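Local coordinates for putative uronate isomerase (Thermotoga maritima, PDB 4NAR), which belongs to the lactate racemase family and may interconvert the two enantiomers of lactate, although its activity is not established, at residues K190-V195 against K417-L422; T157-G162 against E254-L259; T220-Y225 against L246-K251. All coordinates share one frame; numbering follows the deposited sequence.

Contact 1 of 3, residues K190-V195 against K417-L422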
loop_
_atom_site.group_PDB
_atom_site.type_symbol
_atom_site.label_atom_id
_atom_site.label_comp_id
_atom_site.label_asym_id
_atom_site.label_seq_id
_atom_site.Cartn_x
_atom_site.Cartn_y
_atom_site.Cartn_z
ATOM N N LYS A 190 3.255 -0.183 16.897
ATOM C CA LYS A 190 2.830 1.166 17.284
ATOM C C LYS A 190 2.149 1.918 16.135
ATOM O O LYS A 190 1.191 2.676 16.345
ATOM C CB LYS A 190 4.019 1.983 17.785
ATOM C CG LYS A 190 4.774 1.333 18.924
ATOM C CD LYS A 190 4.760 2.190 20.177
ATOM C CE LYS A 190 5.858 1.747 21.156
ATOM N NZ LYS A 190 5.451 1.957 22.587
ATOM N N LEU A 191 2.648 1.706 14.918
ATOM C CA LEU A 191 2.285 2.553 13.780
ATOM C C LEU A 191 0.950 2.198 13.098
ATOM O O LEU A 191 0.099 3.080 12.877
ATOM C CB LEU A 191 3.429 2.586 12.749
ATOM C CG LEU A 191 3.327 3.621 11.617
ATOM C CD1 LEU A 191 4.671 4.323 11.382
ATOM C CD2 LEU A 191 2.821 2.972 10.325
ATOM N N ILE A 192 0.763 0.922 12.759
ATOM C CA ILE A 192 -0.399 0.530 11.954
ATOM C C ILE A 192 -1.733 1.030 12.546
ATOM O O ILE A 192 -1.934 1.000 13.771
ATOM C CB ILE A 192 -0.433 -0.999 11.700
ATOM C CG1 ILE A 192 -1.382 -1.334 10.543
ATOM C CG2 ILE A 192 -0.782 -1.779 12.980
ATOM C CD1 ILE A 192 -1.146 -2.726 9.936
ATOM N N GLY A 193 -2.615 1.539 11.682
ATOM C CA GLY A 193 -3.889 2.080 12.137
ATOM C C GLY A 193 -3.844 3.377 12.955
ATOM O O GLY A 193 -4.774 3.661 13.713
ATOM N N THR A 194 -2.782 4.171 12.801
ATOM C CA THR A 194 -2.736 5.528 13.349
ATOM C C THR A 194 -2.866 6.541 12.211
ATOM O O THR A 194 -2.250 6.374 11.159
ATOM C CB THR A 194 -1.399 5.807 14.074
ATOM O OG1 THR A 194 -0.311 5.677 13.138
ATOM C CG2 THR A 194 -1.195 4.845 15.244
ATOM N N VAL A 195 -3.656 7.594 12.422
ATOM C CA VAL A 195 -3.844 8.623 11.405
ATOM C C VAL A 195 -2.540 9.370 11.103
ATOM O O VAL A 195 -2.211 9.617 9.939
ATOM C CB VAL A 195 -4.953 9.635 11.815
ATOM C CG1 VAL A 195 -5.059 10.780 10.783
ATOM C CG2 VAL A 195 -6.302 8.910 11.972
ATOM N N LYS A 417 -6.224 -8.404 5.062
ATOM C CA LYS A 417 -7.086 -7.241 4.865
ATOM C C LYS A 417 -7.359 -6.502 6.178
ATOM O O LYS A 417 -7.003 -5.335 6.323
ATOM C CB LYS A 417 -8.400 -7.640 4.177
ATOM C CG LYS A 417 -8.235 -8.222 2.750
ATOM C CD LYS A 417 -7.529 -7.232 1.828
ATOM C CE LYS A 417 -7.048 -7.908 0.543
ATOM N NZ LYS A 417 -8.128 -8.337 -0.386
ATOM N N TYR A 418 -7.971 -7.199 7.134
ATOM C CA TYR A 418 -8.368 -6.605 8.418
ATOM C C TYR A 418 -7.252 -6.530 9.455
ATOM O O TYR A 418 -6.424 -7.440 9.538
ATOM C CB TYR A 418 -9.557 -7.373 9.001
ATOM C CG TYR A 418 -10.792 -7.128 8.194
ATOM C CD1 TYR A 418 -11.002 -7.806 7.004
ATOM C CD2 TYR A 418 -11.727 -6.166 8.579
ATOM C CE1 TYR A 418 -12.123 -7.565 6.228
ATOM C CE2 TYR A 418 -12.861 -5.915 7.808
ATOM C CZ TYR A 418 -13.050 -6.622 6.630
ATOM O OH TYR A 418 -14.158 -6.388 5.843
ATOM N N LEU A 419 -7.251 -5.446 10.238
ATOM C CA LEU A 419 -6.339 -5.276 11.374
ATOM C C LEU A 419 -6.935 -6.007 12.577
ATOM O O LEU A 419 -8.114 -5.819 12.908
ATOM C CB LEU A 419 -6.220 -3.799 11.737
ATOM C CG LEU A 419 -4.897 -3.179 12.184
ATOM C CD1 LEU A 419 -5.185 -2.000 13.127
ATOM C CD2 LEU A 419 -3.942 -4.183 12.809
ATOM N N TYR A 420 -6.136 -6.843 13.230
ATOM C CA TYR A 420 -6.601 -7.536 14.426
ATOM C C TYR A 420 -6.172 -6.826 15.710
ATOM O O TYR A 420 -5.065 -6.278 15.790
ATOM C CB TYR A 420 -6.151 -8.999 14.400
ATOM C CG TYR A 420 -7.076 -9.824 13.546
ATOM C CD1 TYR A 420 -6.972 -9.813 12.155
ATOM C CD2 TYR A 420 -8.088 -10.573 14.122
ATOM C CE1 TYR A 420 -7.839 -10.550 11.367
ATOM C CE2 TYR A 420 -8.955 -11.315 13.347
ATOM C CZ TYR A 420 -8.836 -11.299 11.973
ATOM O OH TYR A 420 -9.715 -12.039 11.214
ATOM N N ASP A 421 -7.067 -6.796 16.697
ATOM C CA ASP A 421 -6.731 -6.239 18.003
ATOM C C ASP A 421 -7.340 -7.087 19.131
ATOM O O ASP A 421 -8.284 -7.853 18.902
ATOM C CB ASP A 421 -7.163 -4.774 18.109
ATOM C CG ASP A 421 -6.218 -3.945 18.989
ATOM O OD1 ASP A 421 -5.435 -4.558 19.771
ATOM O OD2 ASP A 421 -6.251 -2.686 18.902
ATOM N N LEU A 422 -6.768 -6.973 20.329
ATOM C CA LEU A 422 -7.292 -7.649 21.523
ATOM C C LEU A 422 -8.453 -6.856 22.125
ATOM O O LEU A 422 -8.323 -5.649 22.378
ATOM C CB LEU A 422 -6.198 -7.820 22.584
ATOM C CG LEU A 422 -5.344 -9.091 22.569
ATOM C CD1 LEU A 422 -4.374 -9.084 23.754
ATOM C CD2 LEU A 422 -6.227 -10.331 22.605
#

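Contact 2 of 3, residues T157-G162 against E254-L259. With ACT (acetate ion), chain E.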
loop_
_atom_site.group_PDB
_atom_site.type_symbol
_atom_site.label_atom_id
_atom_site.label_comp_id
_atom_site.label_asym_id
_atom_site.label_seq_id
_atom_site.Cartn_x
_atom_site.Cartn_y
_atom_site.Cartn_z
ATOM N N THR A 157 2.159 3.379 6.514
ATOM C CA THR A 157 1.612 4.737 6.542
ATOM C C THR A 157 0.429 4.926 7.496
ATOM O O THR A 157 -0.369 5.843 7.303
ATOM C CB THR A 157 1.174 5.187 5.132
ATOM O OG1 THR A 157 0.142 4.309 4.651
ATOM C CG2 THR A 157 2.364 5.160 4.171
ATOM N N GLY A 158 0.310 4.054 8.505
ATOM C CA GLY A 158 -0.815 4.072 9.434
ATOM C C GLY A 158 -2.100 3.663 8.741
ATOM O O GLY A 158 -2.726 2.657 9.092
ATOM N N PHE A 159 -2.498 4.449 7.749
ATOM C CA PHE A 159 -3.628 4.125 6.884
ATOM C C PHE A 159 -3.170 4.352 5.448
ATOM O O PHE A 159 -2.223 5.111 5.226
ATOM C CB PHE A 159 -4.826 5.043 7.193
ATOM C CG PHE A 159 -5.561 4.673 8.462
ATOM C CD1 PHE A 159 -6.579 3.711 8.434
ATOM C CD2 PHE A 159 -5.215 5.257 9.696
ATOM C CE1 PHE A 159 -7.256 3.341 9.612
ATOM C CE2 PHE A 159 -5.898 4.891 10.885
ATOM C CZ PHE A 159 -6.913 3.931 10.839
ATOM N N SER A 160 -3.824 3.708 4.478
ATOM C CA SER A 160 -3.575 4.013 3.062
ATOM C C SER A 160 -4.535 5.109 2.599
ATOM O O SER A 160 -5.384 5.561 3.369
ATOM C CB SER A 160 -3.763 2.778 2.181
ATOM O OG SER A 160 -5.075 2.256 2.346
ATOM N N GLY A 161 -4.405 5.539 1.347
ATOM C CA GLY A 161 -5.298 6.553 0.808
ATOM C C GLY A 161 -4.737 7.957 0.882
ATOM O O GLY A 161 -3.608 8.174 1.345
ATOM N N GLY A 162 -5.533 8.920 0.432
ATOM C CA GLY A 162 -5.047 10.282 0.331
ATOM C C GLY A 162 -3.728 10.369 -0.426
ATOM O O GLY A 162 -3.557 9.740 -1.482
ATOM N N GLU A 254 -11.302 7.803 9.970
ATOM C CA GLU A 254 -12.312 7.671 11.015
ATOM C C GLU A 254 -13.305 6.552 10.692
ATOM O O GLU A 254 -13.683 5.788 11.576
ATOM C CB GLU A 254 -13.041 8.996 11.258
ATOM C CG GLU A 254 -14.001 8.944 12.439
ATOM C CD GLU A 254 -13.411 8.203 13.659
ATOM O OE1 GLU A 254 -12.392 8.682 14.221
ATOM O OE2 GLU A 254 -13.964 7.142 14.056
ATOM N N LEU A 255 -13.698 6.430 9.425
ATOM C CA LEU A 255 -14.608 5.359 9.033
ATOM C C LEU A 255 -13.887 4.013 9.025
ATOM O O LEU A 255 -14.375 3.035 9.623
ATOM C CB LEU A 255 -15.263 5.630 7.674
ATOM C CG LEU A 255 -16.291 4.541 7.308
ATOM C CD1 LEU A 255 -17.356 4.390 8.407
ATOM C CD2 LEU A 255 -16.942 4.778 5.944
ATOM N N SER A 256 -12.727 3.975 8.361
ATOM C CA SER A 256 -11.877 2.778 8.331
ATOM C C SER A 256 -11.541 2.238 9.729
ATOM O O SER A 256 -11.557 1.024 9.952
ATOM C CB SER A 256 -10.586 3.040 7.545
ATOM O OG SER A 256 -9.554 2.130 7.924
ATOM N N SER A 257 -11.260 3.128 10.675
ATOM C CA SER A 257 -10.927 2.680 12.026
ATOM C C SER A 257 -12.104 1.980 12.743
ATOM O O SER A 257 -11.901 1.257 13.715
ATOM C CB SER A 257 -10.359 3.832 12.869
ATOM O OG SER A 257 -11.346 4.827 13.117
ATOM N N GLN A 258 -13.322 2.178 12.249
ATOM C CA GLN A 258 -14.503 1.568 12.855
ATOM C C GLN A 258 -14.873 0.294 12.114
ATOM O O GLN A 258 -15.562 -0.566 12.648
ATOM C CB GLN A 258 -15.699 2.514 12.777
ATOM C CG GLN A 258 -15.660 3.737 13.696
ATOM C CD GLN A 258 -16.867 4.649 13.464
ATOM O OE1 GLN A 258 -16.840 5.535 12.594
ATOM N NE2 GLN A 258 -17.942 4.420 14.228
ATOM N N LEU A 259 -14.425 0.188 10.870
ATOM C CA LEU A 259 -14.848 -0.893 9.994
ATOM C C LEU A 259 -13.763 -1.961 9.800
ATOM O O LEU A 259 -14.068 -3.140 9.559
ATOM C CB LEU A 259 -15.225 -0.302 8.639
ATOM C CG LEU A 259 -16.693 -0.072 8.259
ATOM C CD1 LEU A 259 -17.495 0.541 9.394
ATOM C CD2 LEU A 259 -16.755 0.798 7.022
HETATM C C ACT E . -3.403 4.305 -2.207
HETATM O O ACT E . -2.986 4.257 -1.036
HETATM O OXT ACT E . -4.589 4.664 -2.314
HETATM C CH3 ACT E . -2.524 3.949 -3.377
#

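Contact 3 of 3, residues T220-Y225 against L246-K251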
loop_
_atom_site.group_PDB
_atom_site.type_symbol
_atom_site.label_atom_id
_atom_site.label_comp_id
_atom_site.label_asym_id
_atom_site.label_seq_id
_atom_site.Cartn_x
_atom_site.Cartn_y
_atom_site.Cartn_z
ATOM N N THR A 220 -9.263 14.562 -5.115
ATOM C CA THR A 220 -9.138 13.300 -4.425
ATOM C C THR A 220 -10.509 12.651 -4.351
ATOM O O THR A 220 -11.513 13.295 -4.014
ATOM C CB THR A 220 -8.530 13.441 -3.009
ATOM O OG1 THR A 220 -8.549 12.160 -2.367
ATOM C CG2 THR A 220 -9.311 14.459 -2.140
ATOM N N LEU A 221 -10.551 11.383 -4.727
ATOM C CA LEU A 221 -11.761 10.589 -4.632
ATOM C C LEU A 221 -11.367 9.412 -3.735
ATOM O O LEU A 221 -10.846 8.395 -4.207
ATOM C CB LEU A 221 -12.225 10.159 -6.032
ATOM C CG LEU A 221 -12.501 11.335 -6.990
ATOM C CD1 LEU A 221 -11.254 11.792 -7.735
ATOM C CD2 LEU A 221 -13.615 11.020 -7.985
ATOM N N ASN A 222 -11.566 9.602 -2.429
ATOM C CA ASN A 222 -11.037 8.719 -1.397
ATOM C C ASN A 222 -12.096 7.674 -0.998
ATOM O O ASN A 222 -13.104 7.988 -0.349
ATOM C CB ASN A 222 -10.597 9.562 -0.190
ATOM C CG ASN A 222 -9.666 8.807 0.765
ATOM O OD1 ASN A 222 -9.685 7.567 0.836
ATOM N ND2 ASN A 222 -8.837 9.559 1.502
HETATM N N MSE A 223 -11.864 6.434 -1.410
HETATM C CA MSE A 223 -12.808 5.348 -1.185
HETATM C C MSE A 223 -12.618 4.690 0.176
HETATM O O MSE A 223 -11.496 4.587 0.687
HETATM C CB MSE A 223 -12.610 4.270 -2.247
HETATM C CG MSE A 223 -12.972 4.682 -3.672
HETATM SE SE MSE A 223 -12.450 3.266 -4.915
HETATM C CE MSE A 223 -10.541 3.174 -4.562
ATOM N N VAL A 224 -13.721 4.220 0.752
ATOM C CA VAL A 224 -13.663 3.310 1.894
ATOM C C VAL A 224 -14.646 2.160 1.625
ATOM O O VAL A 224 -15.754 2.380 1.104
ATOM C CB VAL A 224 -13.986 4.028 3.230
ATOM C CG1 VAL A 224 -13.731 3.106 4.412
ATOM C CG2 VAL A 224 -13.154 5.291 3.378
ATOM N N TYR A 225 -14.250 0.936 1.964
ATOM C CA TYR A 225 -15.066 -0.226 1.645
ATOM C C TYR A 225 -14.783 -1.386 2.593
ATOM O O TYR A 225 -13.763 -1.423 3.292
ATOM C CB TYR A 225 -14.801 -0.688 0.211
ATOM C CG TYR A 225 -13.321 -0.730 -0.076
ATOM C CD1 TYR A 225 -12.671 0.392 -0.574
ATOM C CD2 TYR A 225 -12.560 -1.877 0.179
ATOM C CE1 TYR A 225 -11.301 0.383 -0.816
ATOM C CE2 TYR A 225 -11.181 -1.898 -0.069
ATOM C CZ TYR A 225 -10.561 -0.761 -0.561
ATOM O OH TYR A 225 -9.204 -0.744 -0.818
ATOM N N LEU A 246 -5.941 16.019 2.499
ATOM C CA LEU A 246 -5.852 15.936 3.958
ATOM C C LEU A 246 -7.217 15.714 4.631
ATOM O O LEU A 246 -7.355 14.827 5.475
ATOM C CB LEU A 246 -5.158 17.190 4.515
ATOM C CG LEU A 246 -3.634 17.100 4.730
ATOM C CD1 LEU A 246 -2.957 16.127 3.771
ATOM C CD2 LEU A 246 -2.953 18.472 4.636
ATOM N N ARG A 247 -8.219 16.511 4.255
ATOM C CA ARG A 247 -9.571 16.373 4.817
ATOM C C ARG A 247 -10.207 15.007 4.508
ATOM O O ARG A 247 -10.682 14.309 5.409
ATOM C CB ARG A 247 -10.489 17.482 4.291
ATOM C CG ARG A 247 -10.178 18.889 4.825
ATOM C CD ARG A 247 -11.268 19.879 4.390
ATOM N NE ARG A 247 -11.261 20.060 2.939
ATOM C CZ ARG A 247 -10.574 21.016 2.316
ATOM N NH1 ARG A 247 -9.860 21.890 3.022
ATOM N NH2 ARG A 247 -10.606 21.112 0.992
ATOM N N ALA A 248 -10.215 14.648 3.223
ATOM C CA ALA A 248 -10.786 13.380 2.766
ATOM C C ALA A 248 -10.116 12.181 3.434
ATOM O O ALA A 248 -10.801 11.214 3.816
ATOM C CB ALA A 248 -10.708 13.263 1.235
ATOM N N TYR A 249 -8.790 12.256 3.588
ATOM C CA TYR A 249 -8.011 11.214 4.287
ATOM C C TYR A 249 -8.390 11.070 5.760
ATOM O O TYR A 249 -8.461 9.951 6.280
ATOM C CB TYR A 249 -6.499 11.488 4.182
ATOM C CG TYR A 249 -5.617 10.621 5.071
ATOM C CD1 TYR A 249 -5.420 9.278 4.789
ATOM C CD2 TYR A 249 -4.983 11.154 6.185
ATOM C CE1 TYR A 249 -4.612 8.482 5.592
ATOM C CE2 TYR A 249 -4.170 10.371 7.001
ATOM C CZ TYR A 249 -3.983 9.037 6.700
ATOM O OH TYR A 249 -3.172 8.258 7.511
ATOM N N GLU A 250 -8.608 12.196 6.437
ATOM C CA GLU A 250 -8.954 12.165 7.859
ATOM C C GLU A 250 -10.351 11.583 8.082
ATOM O O GLU A 250 -10.576 10.780 8.997
ATOM C CB GLU A 250 -8.827 13.552 8.487
ATOM C CG GLU A 250 -7.413 13.844 8.930
ATOM C CD GLU A 250 -7.112 15.337 9.054
ATOM O OE1 GLU A 250 -7.981 16.175 8.684
ATOM O OE2 GLU A 250 -5.995 15.667 9.525
ATOM N N LYS A 251 -11.289 11.986 7.235
ATOM C CA LYS A 251 -12.616 11.413 7.289
ATOM C C LYS A 251 -12.534 9.925 6.998
ATOM O O LYS A 251 -13.144 9.117 7.713
ATOM C CB LYS A 251 -13.544 12.102 6.294
ATOM C CG LYS A 251 -14.445 13.152 6.939
ATOM C CD LYS A 251 -14.092 14.569 6.451
ATOM C CE LYS A 251 -15.284 15.542 6.568
ATOM N NZ LYS A 251 -15.039 16.826 5.812
#

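Contact 1 of 3, residues K190-V195 against K417-L422
Ile192 and Leu419 lie alongside each other, their side chains sliding past in opposite directions, and the touch falls on one methyl of each: Ile192 CG2 comes to 4.0 Å from Leu419 CD2. The other branch of the leucine, CD1, turns to the neighbouring backbone, with Gly193 CA 4.4 Å away. Ile192 holds CG1 anti to its backbone nitrogen (chi1 -163°), which leaves the single methyl CG2 as the branch meeting the leucine. Gly193 suits this place on two counts: its phi is positive, and a modelled CB would stand only 3.1 Å from Leu419 CD1. Ile192 and Gly193 are the two central residues of a type II beta turn running from Leu191 to Thr194, directly after the end of helix 188-191. The backbone bond closing the turn, Thr194 N to Leu191 O, is weak, but a second donor reinforces it: Thr194 OG1 reaches Leu191 O at 2.6 Å, in the carbonyl plane and on a lone pair. On the facing side, Leu419 begins strand 419-422, which pairs in parallel with strand 261-264, and its side chain also packs on Val261. Farther out, Arg294 spans the two segments, with NH2 hydrogen-bonded to Ile192 O and NH1 in a salt bridge with Asp421 OD2. The other oxygen of that carboxylate, Asp421 OD1, accepts Leu422 N at 2.8 Å on its anti side and 26° out of the carboxylate plane.

Contact 2 of 3, residues T157-G162 against E254-L259
Phe159 belongs to a glycine-rich loop lining a pocket that holds an acetate ion, probably picked up from the crystallisation liquor, and it reaches from that loop to Ser256 and Ser257 in the last turn of helix 241-259. Ser256 OG sits at the ring edge, near the ring plane, 3.1 Å from Phe159 CE1, so the aromatic C-H faces the oxygen. The hydroxyl's polar partner is His260 ND1. Ser256 carries OG anti to its backbone nitrogen (chi1 157°), which brings the hydroxyl to the ring edge. Ser257 adds an oblique carbon contact, its CB 4.0 Å from Phe159 CZ. Tyr249 and Cys253 of the same helix also touch the ring. With an alanine in place of Phe159 this bridge would be missing, which would probably open a gap between loop and helix and leave Ser256 OG and Ser257 CB without their aromatic neighbour. Thr157 OG1 braces the loop, donating to Phe159 O at 2.6 Å from well above the carbonyl plane. Gly161 N binds acetate O at 3.1 Å with an N-H...O angle of 152°. Gly150 N and Arg41 NH2 bind the same ion. Backbone amides and an arginine gathered in this way form an anion pocket, consistent with a site for a substrate carboxylate.

Contact 3 of 3, residues T220-Y225 against L246-K251
Ala248 offers its single methyl to two side chains of strand 217-227, and these carbon contacts form the apolar part of the interface. Thr220 CG2 lies 3.8 Å from Ala248 CB, and Asn222 CB lies 4.0 Å from the same methyl. Thr220 turns its hydroxyl anti to the backbone nitrogen (chi1 175°), so that OG1 meets Asn149 ND2 while the methyl is left for the helix. The small alanine agrees with the close approach here, the CA atoms of Asn222 and Ala248 being 6.3 Å apart.

The polar contacts centre on the Asn222 amide, which presses against the helix backbone without bonding to it. Its ND2 stands 3.3 Å from Tyr249 CA and 3.4 Å from Tyr249 N, a meeting of two donors. Ala248 O is also near ND2, but the angle is too poor for a hydrogen bond. The other end of the amide, OD1, is hydrogen-bonded to Thr151 OG1. Tyr249 departs from the strand beyond its CB: its hydroxyl bonds to Val195 O and its ring makes a cation-pi contact with Arg200.

In the sheet, the backbones of Thr220 and Asn222 bond to Asp239 and Tyr237 of the antiparallel strand 231-240, whereas Leu221 and Met223, a selenomethionine, bond to Asn149 on the parallel strand 144-150. Alternation along the strand puts Thr220, Asn222 and Val224 on the side of helix 241-259, Val224 resting on Ala252 and Leu255, and Leu221 on the other. The local axes run 8.7 Å apart and only 5° from parallel. A beta hairpin, 217-227 with 231-240, followed by a helix laid back along its first strand, gives a layer of helix over mixed sheet, as in alpha/beta folds.

Contact 2 lies between the other two, its centre 9 Å from that of contact 1 and 8 Å from that of contact 3, while the centres of contacts 1 and 3 are about 18 Å apart. Helix 241-259 serves contacts 2 and 3 with successive turns. A probable hydrogen bond, Gly193 N to Gly158 O at 2.8 Å, joins the loops of contacts 1 and 2. Along the chain contact 3 is nested within both of the others, whose segments alternate. Contact 3 fixes the helix on the seven-stranded mixed sheet, contact 2 ties that helix to the loop that holds the acetate, and contact 1 joins the mid-chain turn at 191-194 to the C-terminal strand, more than 220 residues later.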